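Local coordinates for protein inositol dehydrogenase (Lactobacillus casei, PDB 4MKX) that probably oxidises scyllo-inositol with NAD as cofactor, as an oxidoreductase of the Gfo/Idh/MocA family, at residues Q276-N281 and R293-N298; R166-D171 and G258-T263; R142-Y147 and F303-L308. One frame throughout, in Å; residues are numbered along the deposited sequence.

Contact 1: residues Q276-N281 and R293-N298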
loop_
_atom_site.group_PDB
_atom_site.type_symbol
_atom_site.label_atom_id
_atom_site.label_comp_id
_atom_site.label_asym_id
_atom_site.label_seq_id
_atom_site.Cartn_x
_atom_site.Cartn_y
_atom_site.Cartn_z
ATOM N N GLN A 276 -4.350 -9.145 1.752
ATOM C CA GLN A 276 -3.863 -9.087 0.378
ATOM C C GLN A 276 -2.368 -9.379 0.335
ATOM O O GLN A 276 -1.896 -10.155 -0.511
ATOM C CB GLN A 276 -4.157 -7.683 -0.140
ATOM C CG GLN A 276 -3.686 -7.381 -1.520
ATOM C CD GLN A 276 -4.299 -6.109 -2.035
ATOM O OE1 GLN A 276 -5.218 -6.153 -2.837
ATOM N NE2 GLN A 276 -3.791 -4.964 -1.581
ATOM N N VAL A 277 -1.627 -8.773 1.261
ATOM C CA VAL A 277 -0.260 -9.200 1.531
ATOM C C VAL A 277 -0.108 -9.369 3.039
ATOM O O VAL A 277 -0.781 -8.686 3.823
ATOM C CB VAL A 277 0.774 -8.209 0.970
ATOM C CG1 VAL A 277 0.735 -8.191 -0.570
ATOM C CG2 VAL A 277 0.520 -6.824 1.532
ATOM N N PRO A 278 0.748 -10.305 3.468
ATOM C CA PRO A 278 0.779 -10.598 4.904
ATOM C C PRO A 278 1.659 -9.627 5.686
ATOM O O PRO A 278 2.763 -9.986 6.090
ATOM C CB PRO A 278 1.377 -12.007 4.963
ATOM C CG PRO A 278 2.188 -12.145 3.696
ATOM C CD PRO A 278 1.508 -11.280 2.654
ATOM N N GLU A 279 1.164 -8.416 5.914
ATOM C CA GLU A 279 1.951 -7.395 6.599
ATOM C C GLU A 279 2.310 -7.817 8.023
ATOM O O GLU A 279 1.439 -8.234 8.801
ATOM C CB GLU A 279 1.164 -6.087 6.650
ATOM C CG GLU A 279 0.657 -5.628 5.311
ATOM C CD GLU A 279 -0.414 -4.562 5.427
ATOM O OE1 GLU A 279 -0.757 -4.169 6.564
ATOM O OE2 GLU A 279 -0.906 -4.113 4.375
ATOM N N LYS A 280 3.590 -7.695 8.377
ATOM C CA LYS A 280 4.067 -8.058 9.719
ATOM C C LYS A 280 3.602 -7.091 10.804
ATOM O O LYS A 280 3.233 -7.498 11.910
ATOM C CB LYS A 280 5.606 -8.073 9.734
ATOM C CG LYS A 280 6.221 -8.613 11.024
ATOM C CD LYS A 280 7.741 -8.637 10.938
ATOM C CE LYS A 280 8.352 -9.201 12.199
ATOM N NZ LYS A 280 7.941 -10.617 12.355
ATOM N N ASN A 281 3.637 -5.804 10.478
ATOM C CA ASN A 281 3.433 -4.741 11.457
ATOM C C ASN A 281 3.205 -3.433 10.704
ATOM O O ASN A 281 2.867 -3.474 9.528
ATOM C CB ASN A 281 4.628 -4.636 12.399
ATOM C CG ASN A 281 5.952 -4.470 11.668
ATOM O OD1 ASN A 281 6.015 -3.907 10.579
ATOM N ND2 ASN A 281 7.015 -4.996 12.267
ATOM N N ARG A 293 7.764 -3.828 2.756
ATOM C CA ARG A 293 6.939 -4.172 3.925
ATOM C C ARG A 293 7.335 -5.555 4.417
ATOM O O ARG A 293 7.200 -6.538 3.697
ATOM C CB ARG A 293 5.437 -4.187 3.583
ATOM C CG ARG A 293 4.751 -2.820 3.539
ATOM C CD ARG A 293 4.851 -2.065 4.882
ATOM N NE ARG A 293 3.940 -2.479 5.960
ATOM C CZ ARG A 293 2.695 -2.023 6.114
ATOM N NH1 ARG A 293 2.178 -1.173 5.227
ATOM N NH2 ARG A 293 1.956 -2.415 7.139
ATOM N N PRO A 294 7.851 -5.637 5.643
ATOM C CA PRO A 294 8.167 -6.967 6.184
ATOM C C PRO A 294 6.897 -7.797 6.364
ATOM O O PRO A 294 5.821 -7.228 6.548
ATOM C CB PRO A 294 8.792 -6.660 7.550
ATOM C CG PRO A 294 8.502 -5.198 7.821
ATOM C CD PRO A 294 8.338 -4.539 6.494
ATOM N N THR A 295 7.022 -9.121 6.322
ATOM C CA THR A 295 5.858 -10.003 6.347
ATOM C C THR A 295 5.853 -10.890 7.568
ATOM O O THR A 295 6.893 -11.136 8.174
ATOM C CB THR A 295 5.877 -10.939 5.131
ATOM O OG1 THR A 295 7.134 -11.637 5.117
ATOM C CG2 THR A 295 5.741 -10.147 3.840
ATOM N N SER A 296 4.671 -11.377 7.938
ATOM C CA SER A 296 4.608 -12.403 8.966
ATOM C C SER A 296 5.149 -13.709 8.389
ATOM O O SER A 296 5.000 -14.000 7.198
ATOM C CB SER A 296 3.202 -12.549 9.551
ATOM O OG SER A 296 2.207 -12.419 8.565
ATOM N N GLN A 297 5.799 -14.491 9.240
ATOM C CA GLN A 297 6.632 -15.592 8.762
ATOM C C GLN A 297 6.041 -16.969 8.975
ATOM O O GLN A 297 6.419 -17.919 8.293
ATOM C CB GLN A 297 8.005 -15.536 9.440
ATOM C CG GLN A 297 8.840 -14.366 8.993
ATOM C CD GLN A 297 9.182 -14.453 7.522
ATOM O OE1 GLN A 297 9.862 -15.384 7.087
ATOM N NE2 GLN A 297 8.689 -13.497 6.740
ATOM N N ASN A 298 5.120 -17.093 9.920
ATOM C CA ASN A 298 4.554 -18.397 10.225
ATOM C C ASN A 298 3.216 -18.257 10.896
ATOM O O ASN A 298 2.839 -17.160 11.318
ATOM C CB ASN A 298 5.502 -19.198 11.119
ATOM C CG ASN A 298 6.114 -18.359 12.219
ATOM O OD1 ASN A 298 5.410 -17.807 13.076
ATOM N ND2 ASN A 298 7.438 -18.250 12.203
HETATM O O HOH W 1 0.432 -10.469 9.330
HETATM O O HOH W 2 5.018 -4.753 7.753
#

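Contact 2: residues R166-D171 and G258-T263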
loop_
_atom_site.group_PDB
_atom_site.type_symbol
_atom_site.label_atom_id
_atom_site.label_comp_id
_atom_site.label_asym_id
_atom_site.label_seq_id
_atom_site.Cartn_x
_atom_site.Cartn_y
_atom_site.Cartn_z
ATOM N N ARG A 166 -12.001 -16.270 -3.097
ATOM C CA ARG A 166 -10.693 -16.835 -3.414
ATOM C C ARG A 166 -9.930 -16.890 -2.102
ATOM O O ARG A 166 -9.853 -15.896 -1.392
ATOM C CB ARG A 166 -9.931 -15.949 -4.405
ATOM C CG ARG A 166 -8.496 -16.419 -4.627
ATOM C CD ARG A 166 -7.719 -15.546 -5.654
ATOM N NE ARG A 166 -7.622 -14.139 -5.266
ATOM C CZ ARG A 166 -6.688 -13.644 -4.464
ATOM N NH1 ARG A 166 -5.771 -14.450 -3.941
ATOM N NH2 ARG A 166 -6.679 -12.352 -4.158
ATOM N N SER A 167 -9.405 -18.053 -1.756
ATOM C CA SER A 167 -8.621 -18.149 -0.533
ATOM C C SER A 167 -7.315 -18.893 -0.770
ATOM O O SER A 167 -7.285 -19.935 -1.433
ATOM C CB SER A 167 -9.456 -18.794 0.588
ATOM O OG SER A 167 -8.985 -18.371 1.860
ATOM N N TYR A 168 -6.219 -18.326 -0.263
ATOM C CA TYR A 168 -4.902 -18.910 -0.418
ATOM C C TYR A 168 -4.371 -19.244 0.955
ATOM O O TYR A 168 -4.445 -18.413 1.864
ATOM C CB TYR A 168 -3.935 -17.869 -0.987
ATOM C CG TYR A 168 -3.988 -17.602 -2.473
ATOM C CD1 TYR A 168 -5.058 -18.002 -3.268
ATOM C CD2 TYR A 168 -2.944 -16.930 -3.078
ATOM C CE1 TYR A 168 -5.067 -17.737 -4.642
ATOM C CE2 TYR A 168 -2.949 -16.653 -4.431
ATOM C CZ TYR A 168 -3.996 -17.058 -5.208
ATOM O OH TYR A 168 -3.961 -16.783 -6.553
ATOM N N SER A 169 -3.811 -20.437 1.103
ATOM C CA SER A 169 -3.044 -20.792 2.297
ATOM C C SER A 169 -1.724 -21.386 1.833
ATOM O O SER A 169 -1.687 -22.512 1.331
ATOM C CB SER A 169 -3.794 -21.820 3.154
ATOM O OG SER A 169 -4.974 -21.250 3.694
ATOM N N ILE A 170 -0.634 -20.639 1.987
ATOM C CA ILE A 170 0.667 -21.107 1.502
ATOM C C ILE A 170 1.721 -21.025 2.617
ATOM O O ILE A 170 2.042 -19.942 3.101
ATOM C CB ILE A 170 1.148 -20.300 0.284
ATOM C CG1 ILE A 170 0.018 -20.120 -0.743
ATOM C CG2 ILE A 170 2.332 -21.006 -0.384
ATOM C CD1 ILE A 170 0.432 -19.252 -1.947
ATOM N N ASP A 171 2.245 -22.179 3.019
ATOM C CA ASP A 171 3.254 -22.243 4.073
ATOM C C ASP A 171 4.581 -21.753 3.537
ATOM O O ASP A 171 4.842 -21.844 2.337
ATOM C CB ASP A 171 3.420 -23.683 4.583
ATOM C CG ASP A 171 2.565 -23.986 5.801
ATOM O OD1 ASP A 171 2.025 -23.051 6.427
ATOM O OD2 ASP A 171 2.448 -25.180 6.143
ATOM N N GLY A 258 7.071 -15.613 3.017
ATOM C CA GLY A 258 6.566 -15.850 4.358
ATOM C C GLY A 258 5.302 -16.684 4.343
ATOM O O GLY A 258 5.082 -17.474 3.429
ATOM N N TYR A 259 4.469 -16.503 5.366
ATOM C CA TYR A 259 3.226 -17.247 5.514
ATOM C C TYR A 259 2.114 -16.482 4.816
ATOM O O TYR A 259 1.720 -15.405 5.277
ATOM C CB TYR A 259 2.915 -17.371 7.008
ATOM C CG TYR A 259 1.691 -18.187 7.381
ATOM C CD1 TYR A 259 1.508 -19.478 6.906
ATOM C CD2 TYR A 259 0.741 -17.666 8.243
ATOM C CE1 TYR A 259 0.394 -20.217 7.264
ATOM C CE2 TYR A 259 -0.371 -18.393 8.620
ATOM C CZ TYR A 259 -0.538 -19.674 8.130
ATOM O OH TYR A 259 -1.646 -20.420 8.484
ATOM N N HIS A 260 1.617 -17.014 3.704
ATOM C CA HIS A 260 0.638 -16.265 2.919
ATOM C C HIS A 260 -0.742 -16.865 3.094
ATOM O O HIS A 260 -1.046 -17.914 2.530
ATOM C CB HIS A 260 1.001 -16.231 1.438
ATOM C CG HIS A 260 0.148 -15.293 0.639
ATOM N ND1 HIS A 260 0.591 -14.054 0.221
ATOM C CD2 HIS A 260 -1.132 -15.396 0.207
ATOM C CE1 HIS A 260 -0.365 -13.450 -0.459
ATOM N NE2 HIS A 260 -1.422 -14.243 -0.487
ATOM N N VAL A 261 -1.569 -16.199 3.889
ATOM C CA VAL A 261 -2.970 -16.582 4.050
ATOM C C VAL A 261 -3.799 -15.359 3.700
ATOM O O VAL A 261 -3.690 -14.309 4.336
ATOM C CB VAL A 261 -3.273 -17.055 5.473
ATOM C CG1 VAL A 261 -4.763 -17.233 5.673
ATOM C CG2 VAL A 261 -2.581 -18.387 5.720
ATOM N N GLU A 262 -4.589 -15.486 2.651
ATOM C CA GLU A 262 -5.280 -14.348 2.070
ATOM C C GLU A 262 -6.657 -14.838 1.663
ATOM O O GLU A 262 -6.794 -15.948 1.155
ATOM C CB GLU A 262 -4.532 -13.850 0.825
ATOM C CG GLU A 262 -5.239 -12.701 0.077
ATOM C CD GLU A 262 -4.681 -12.454 -1.296
ATOM O OE1 GLU A 262 -3.814 -13.241 -1.748
ATOM O OE2 GLU A 262 -5.117 -11.475 -1.954
ATOM N N THR A 263 -7.682 -14.030 1.924
ATOM C CA THR A 263 -9.033 -14.372 1.488
ATOM C C THR A 263 -9.660 -13.171 0.819
ATOM O O THR A 263 -9.713 -12.083 1.388
ATOM C CB THR A 263 -9.893 -14.813 2.675
ATOM O OG1 THR A 263 -9.283 -15.961 3.271
ATOM C CG2 THR A 263 -11.284 -15.215 2.208
#

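Contact 3: residues R142-Y147 and F303-L308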
loop_
_atom_site.group_PDB
_atom_site.type_symbol
_atom_site.label_atom_id
_atom_site.label_comp_id
_atom_site.label_asym_id
_atom_site.label_seq_id
_atom_site.Cartn_x
_atom_site.Cartn_y
_atom_site.Cartn_z
ATOM N N ARG A 142 -12.176 -17.870 12.495
ATOM C CA ARG A 142 -13.427 -17.259 12.917
ATOM C C ARG A 142 -13.246 -16.295 14.081
ATOM O O ARG A 142 -14.134 -15.487 14.351
ATOM C CB ARG A 142 -14.455 -18.325 13.298
ATOM C CG ARG A 142 -14.828 -19.242 12.146
ATOM C CD ARG A 142 -16.088 -19.972 12.507
ATOM N NE ARG A 142 -16.422 -21.026 11.563
ATOM C CZ ARG A 142 -17.634 -21.552 11.477
ATOM N NH1 ARG A 142 -18.588 -21.102 12.277
ATOM N NH2 ARG A 142 -17.892 -22.509 10.594
ATOM N N PHE A 143 -12.107 -16.373 14.772
ATOM C CA PHE A 143 -11.838 -15.470 15.893
ATOM C C PHE A 143 -10.811 -14.398 15.590
ATOM O O PHE A 143 -10.505 -13.568 16.440
ATOM C CB PHE A 143 -11.400 -16.277 17.116
ATOM C CG PHE A 143 -12.487 -17.144 17.652
ATOM C CD1 PHE A 143 -12.677 -18.418 17.151
ATOM C CD2 PHE A 143 -13.342 -16.666 18.633
ATOM C CE1 PHE A 143 -13.694 -19.219 17.635
ATOM C CE2 PHE A 143 -14.361 -17.462 19.115
ATOM C CZ PHE A 143 -14.533 -18.733 18.611
ATOM N N ASP A 144 -10.303 -14.395 14.367
ATOM C CA ASP A 144 -9.288 -13.428 13.979
ATOM C C ASP A 144 -9.936 -12.069 13.738
ATOM O O ASP A 144 -10.989 -11.998 13.098
ATOM C CB ASP A 144 -8.615 -13.906 12.687
ATOM C CG ASP A 144 -7.634 -12.906 12.145
ATOM O OD1 ASP A 144 -6.540 -12.747 12.732
ATOM O OD2 ASP A 144 -7.934 -12.270 11.118
ATOM N N ASP A 145 -9.310 -11.005 14.250
ATOM C CA ASP A 145 -9.888 -9.671 14.164
ATOM C C ASP A 145 -10.171 -9.240 12.731
ATOM O O ASP A 145 -11.212 -8.651 12.470
ATOM C CB ASP A 145 -9.004 -8.636 14.859
ATOM C CG ASP A 145 -9.119 -8.685 16.374
ATOM O OD1 ASP A 145 -10.121 -9.224 16.901
ATOM O OD2 ASP A 145 -8.207 -8.145 17.033
ATOM N N SER A 146 -9.268 -9.539 11.798
ATOM C CA SER A 146 -9.482 -9.087 10.420
ATOM C C SER A 146 -10.607 -9.872 9.734
ATOM O O SER A 146 -11.439 -9.298 9.021
ATOM C CB SER A 146 -8.177 -9.116 9.598
ATOM O OG SER A 146 -7.245 -8.187 10.134
ATOM N N TYR A 147 -10.641 -11.182 9.937
ATOM C CA TYR A 147 -11.728 -11.998 9.403
ATOM C C TYR A 147 -13.073 -11.578 9.987
ATOM O O TYR A 147 -14.066 -11.523 9.257
ATOM C CB TYR A 147 -11.495 -13.498 9.651
ATOM C CG TYR A 147 -10.598 -14.131 8.603
ATOM C CD1 TYR A 147 -11.111 -14.568 7.390
ATOM C CD2 TYR A 147 -9.229 -14.244 8.816
ATOM C CE1 TYR A 147 -10.287 -15.129 6.424
ATOM C CE2 TYR A 147 -8.398 -14.787 7.855
ATOM C CZ TYR A 147 -8.929 -15.236 6.661
ATOM O OH TYR A 147 -8.101 -15.787 5.696
ATOM N N PHE A 303 -1.451 -15.769 13.596
ATOM C CA PHE A 303 -2.716 -16.044 14.256
ATOM C C PHE A 303 -2.643 -16.062 15.765
ATOM O O PHE A 303 -3.520 -16.615 16.422
ATOM C CB PHE A 303 -3.356 -17.331 13.699
ATOM C CG PHE A 303 -3.901 -17.168 12.304
ATOM C CD1 PHE A 303 -4.967 -16.306 12.068
ATOM C CD2 PHE A 303 -3.339 -17.857 11.231
ATOM C CE1 PHE A 303 -5.476 -16.134 10.784
ATOM C CE2 PHE A 303 -3.840 -17.693 9.950
ATOM C CZ PHE A 303 -4.903 -16.822 9.718
ATOM N N ALA A 304 -1.630 -15.396 16.316
ATOM C CA ALA A 304 -1.483 -15.337 17.769
ATOM C C ALA A 304 -2.743 -14.869 18.482
ATOM O O ALA A 304 -3.176 -15.478 19.471
ATOM C CB ALA A 304 -0.302 -14.442 18.133
ATOM N N GLN A 305 -3.313 -13.771 18.000
ATOM C CA GLN A 305 -4.525 -13.206 18.584
ATOM C C GLN A 305 -5.708 -14.150 18.465
ATOM O O GLN A 305 -6.475 -14.306 19.418
ATOM C CB GLN A 305 -4.851 -11.859 17.911
ATOM C CG GLN A 305 -6.212 -11.278 18.312
ATOM C CD GLN A 305 -7.312 -11.615 17.315
ATOM O OE1 GLN A 305 -7.173 -11.377 16.110
ATOM N NE2 GLN A 305 -8.401 -12.192 17.811
ATOM N N ALA A 306 -5.844 -14.790 17.309
ATOM C CA ALA A 306 -6.970 -15.693 17.076
ATOM C C ALA A 306 -6.929 -16.905 17.996
ATOM O O ALA A 306 -7.968 -17.372 18.455
ATOM C CB ALA A 306 -6.997 -16.143 15.627
ATOM N N PHE A 307 -5.734 -17.430 18.248
ATOM C CA PHE A 307 -5.612 -18.556 19.173
ATOM C C PHE A 307 -6.073 -18.169 20.577
ATOM O O PHE A 307 -6.842 -18.900 21.202
ATOM C CB PHE A 307 -4.172 -19.088 19.221
ATOM C CG PHE A 307 -3.760 -19.822 17.986
ATOM C CD1 PHE A 307 -4.577 -20.818 17.444
ATOM C CD2 PHE A 307 -2.567 -19.514 17.342
ATOM C CE1 PHE A 307 -4.195 -21.501 16.288
ATOM C CE2 PHE A 307 -2.182 -20.191 16.191
ATOM C CZ PHE A 307 -3.002 -21.183 15.659
ATOM N N LEU A 308 -5.588 -17.036 21.080
ATOM C CA LEU A 308 -5.987 -16.560 22.401
ATOM C C LEU A 308 -7.494 -16.337 22.476
ATOM O O LEU A 308 -8.130 -16.736 23.446
ATOM C CB LEU A 308 -5.237 -15.266 22.755
ATOM C CG LEU A 308 -3.794 -15.460 23.210
ATOM C CD1 LEU A 308 -2.992 -14.168 23.059
ATOM C CD2 LEU A 308 -3.775 -15.938 24.662
HETATM O O HOH W 3 -4.815 -13.558 14.785
#

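Contact 1: residues Q276-N281 and R293-N298
Glu279 and Thr295 form a single beta bridge between two loop segments, bonded through Ser296 N to Pro278 O at 3.0 Å and Lys280 N to Pro294 O at 2.9 Å. The bridge lies at the base of the hairpin of strands 283-287 and 290-293. Pro278 is the centre of an inverse gamma turn, with Glu279 N bonded back to Val277 O. The Pro278 ring lies beside Thr295, pointing the same way, with CG against CB and CG2. Lys280 passes Pro294 at about a right angle, CD to Pro294 CB 4.1 Å, and its NZ goes on to a salt bridge with Glu301. Arg293 is bent at chi2 (-59°) and chi3 (-78°), which folds CD and NE back. Glu279 CG lies over one face of the guanidinium, toward its rim. Arg293 NH2 donates to Asn281 O at 2.8 Å and makes a salt bridge with Glu279 OE1 at 3.3 Å. Glu279 OE2 and Arg293 NH1 pair with Arg293 and Glu279 of the second subunit, so each side chain has a salt-bridge partner in both subunits. One water accepts from both Asn281 N (3.2 Å) and Arg293 NE (3.1 Å).

Contact 2: residues R166-D171 and G258-T263
Tyr168 with Glu262 and Ile170 with His260 are the hydrogen-bonded pairs of two antiparallel strands, their axes at 175°, in the large mixed sheet of the C-terminal domain. Tyr168 N to Glu262 O measures 2.8 Å. Ser167 faces Thr263 and Ser169 faces Val261 on the other side of the sheet. There the Ser167 and Thr263 hydroxyls adjoin each other, and Asp199 and Tyr147 bond to them in turn.

Arg166 makes the charged contact. From CB, Arg166 CG and CD pass Tyr168 CE1 at 3.7 and 3.6 Å. A bend at chi3 (59°) turns NE, which has a weak hydrogen bond to Tyr168 OH of the fourth subunit. NH1 sits 3.3 Å above the plane of the Tyr168 ring in its own chain, over the centre. The same NH1 donates to Glu262 OE1 at 3.2 Å, and NH2 to Glu262 OE2 at 2.8 Å. The grip is end-on, but the two planes are 77° apart, and both oxygens are met from above the carboxylate plane. NH2 also forms a salt bridge with Glu264.

His260 NE2 donates to Glu262 OE1 at 2.9 Å, from the face opposite to Arg166 NH1. Arg273 of the fourth subunit makes a further salt bridge to this oxygen. Glu262 is buried, yet its carboxylate is held by two arginines and a histidine. Such surroundings would be expected to stabilise its negative charge and to fix its rotation at the subunit interface.

Contact 3: residues R142-Y147 and F303-L308
Gln305 reaches Phe143 and Asp145 with CG anti to its backbone N (chi1 172°) and a bend at chi2 (-96°) that sets the position of CD. Opposite it, Asp144 is the N-cap of helix 145-155. Its CG is also anti to the backbone N (chi1 175°), and its OD2 accepts from Tyr147 N at 3.1 Å. The Gln305 amide holds the chain around this cap with two bonds. NE2 donates to Phe143 O at 2.9 Å, and OE1 accepts from Asp145 N at 2.9 Å. The Asp145 carboxylate stacks nearly parallel on the amide, CG to Gln305 OE1 3.3 Å, while its OD1 pairs with Arg148. An alanine in place of Gln305 would probably leave Phe143 O and Asp145 N without these partners and open a gap beside the Asp145 carboxylate. Ala306 CB packs on Asp144 CA at 3.9 Å. The Phe303 ring stands at about a right angle to the Asp144 carboxylate and meets Tyr147 CE2 with its CE1 edge at 4.4 Å. Asp144 OD1 forms a salt bridge with Arg302. A water lies 2.8 Å from Asp144 OD1 and accepts from Ala306 N at 3.0 Å.

Overall arrangement
The chain first builds the parallel sheet of the Rossmann domain, ending with strand 135-137. Contact 3 opens just after it, at 142-147, and closes at 303-308, tying the start of helix 145-155 to the start of helix 304-319. The other two contacts are nested inside that loop, in series. Contact 2 joins strand 162-172 to strand 260-267 within the mixed sheet. Contact 1 then closes the short loop around the 283-293 hairpin. Contact 2 touches both of the others. Its Tyr259 N probably bonds to Ser296 O of contact 1, and its Tyr259 ring packs on Phe303 of contact 3. Contacts 1 and 3 do not touch; their nearest atoms are about 5 Å apart.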